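Local coordinates for purine-binding protein BAB2_0673 (Brucella melitensis biovar Abortus, PDB 3S99), which binds adenine and probably other purines such as guanine, and may be part of an ABC-type uptake system for them, at residues I155-V158 with E162-Q165. Residues are numbered along the deposited sequence; the frame is centred on the assembly and turned at random.
Sequences IGSV and EVVQ. With ADE (adenine), chain T.
Val163 reaches from the first turn of its helix to Val158 and Ser157, and one methyl group does most of the touching. Val163 CG2 lies 3.2 Å from the carbonyl oxygen Val158 O and 3.4 Å from Ser157 OG, packing against both oxygens by van der Waals contact, with no hydrogen bond joining the two segments. With CG1 anti to the backbone N (chi1 -179°), CG2 is left beside that N, on the flank that meets both oxygens. Val158 contributes through its backbone, since its CB points away from the helix and its side chain packs on Trp191. The Ser157 side chain also touches Trp191, while its OG is hydrogen-bonded to His215 O. Such a meeting illustrates the short loop from strand to helix in a beta-alpha-beta unit: strand 151-156 ends, helix 161-175 starts, and strand 182-187 completes the unit. Adenine lies beyond the C-terminal end of strand 151-156, consistent with the cleft between the two sheet-bearing lobes of periplasmic binding proteins. One residue before Val163, Glu162 OE2 is hydrogen-bonded to His215 NE2. The Glu162 chain extends (chi2 -176°) to the ligand, placing the same Glu162 OE2 2.7 Å from ADE N7.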
loop_
_atom_site.group_PDB
_atom_site.type_symbol
_atom_site.label_atom_id
_atom_site.label_comp_id
_atom_site.label_asym_id
_atom_site.label_seq_id
_atom_site.Cartn_x
_atom_site.Cartn_y
_atom_site.Cartn_z
ATOM N N ILE A 155 12.426 -0.435 4.115
ATOM C CA ILE A 155 12.143 0.752 4.943
ATOM C C ILE A 155 10.699 0.642 5.429
ATOM O O ILE A 155 9.758 0.841 4.659
ATOM C CB ILE A 155 12.373 2.033 4.178
ATOM C CG1 ILE A 155 13.823 2.087 3.723
ATOM C CG2 ILE A 155 12.006 3.289 5.049
ATOM C CD1 ILE A 155 14.140 3.214 2.760
ATOM N N GLY A 156 10.540 0.280 6.702
ATOM C CA GLY A 156 9.241 0.067 7.277
ATOM C C GLY A 156 8.690 1.372 7.795
ATOM O O GLY A 156 9.444 2.269 8.182
ATOM N N SER A 157 7.367 1.483 7.779
ATOM C CA SER A 157 6.656 2.638 8.336
ATOM C C SER A 157 6.357 2.352 9.795
ATOM O O SER A 157 7.191 2.619 10.666
ATOM C CB SER A 157 5.354 2.874 7.549
ATOM O OG SER A 157 4.736 1.636 7.140
ATOM N N VAL A 158 5.184 1.764 10.040
ATOM C CA VAL A 158 4.768 1.353 11.372
ATOM C C VAL A 158 4.419 -0.123 11.268
ATOM O O VAL A 158 3.901 -0.556 10.248
ATOM C CB VAL A 158 3.529 2.144 11.883
ATOM C CG1 VAL A 158 3.925 3.571 12.361
ATOM C CG2 VAL A 158 2.485 2.238 10.826
ATOM N N GLU A 162 -0.843 -4.679 7.910
ATOM C CA GLU A 162 -0.589 -4.401 6.475
ATOM C C GLU A 162 0.917 -4.412 6.111
ATOM O O GLU A 162 1.320 -4.945 5.052
ATOM C CB GLU A 162 -1.190 -3.059 6.051
ATOM C CG GLU A 162 -0.906 -2.656 4.592
ATOM C CD GLU A 162 -1.435 -1.284 4.259
ATOM O OE1 GLU A 162 -2.583 -0.996 4.675
ATOM O OE2 GLU A 162 -0.717 -0.495 3.593
ATOM N N VAL A 163 1.737 -3.856 6.995
ATOM C CA VAL A 163 3.171 -3.774 6.733
ATOM C C VAL A 163 3.851 -5.125 6.944
ATOM O O VAL A 163 4.711 -5.512 6.132
ATOM C CB VAL A 163 3.826 -2.659 7.572
ATOM C CG1 VAL A 163 5.321 -2.572 7.268
ATOM C CG2 VAL A 163 3.125 -1.321 7.285
ATOM N N VAL A 164 3.441 -5.854 7.988
ATOM C CA VAL A 164 3.964 -7.187 8.233
ATOM C C VAL A 164 3.615 -8.129 7.067
ATOM O O VAL A 164 4.464 -8.879 6.607
ATOM C CB VAL A 164 3.453 -7.814 9.529
ATOM C CG1 VAL A 164 4.055 -9.193 9.703
ATOM C CG2 VAL A 164 3.795 -6.939 10.743
ATOM N N GLN A 165 2.366 -8.097 6.608
ATOM C CA GLN A 165 1.995 -8.808 5.392
ATOM C C GLN A 165 2.967 -8.542 4.232
ATOM O O GLN A 165 3.376 -9.459 3.540
ATOM C CB GLN A 165 0.610 -8.392 4.915
ATOM C CG GLN A 165 -0.597 -8.771 5.810
ATOM C CD GLN A 165 -1.842 -8.002 5.327
ATOM O OE1 GLN A 165 -1.895 -7.609 4.154
ATOM N NE2 GLN A 165 -2.805 -7.749 6.225
HETATM N N9 ADE T . -2.694 3.518 5.574
HETATM C C8 ADE T . -2.595 2.220 5.123
HETATM N N7 ADE T . -1.570 1.985 4.339
HETATM C C5 ADE T . -0.985 3.256 4.313
HETATM C C6 ADE T . 0.143 3.669 3.658
HETATM N N6 ADE T . 0.777 2.755 2.909
HETATM N N1 ADE T . 0.519 4.983 3.786
HETATM C C2 ADE T . -0.219 5.798 4.560
HETATM N N3 ADE T . -1.327 5.511 5.243
HETATM C C4 ADE T . -1.638 4.206 5.058
#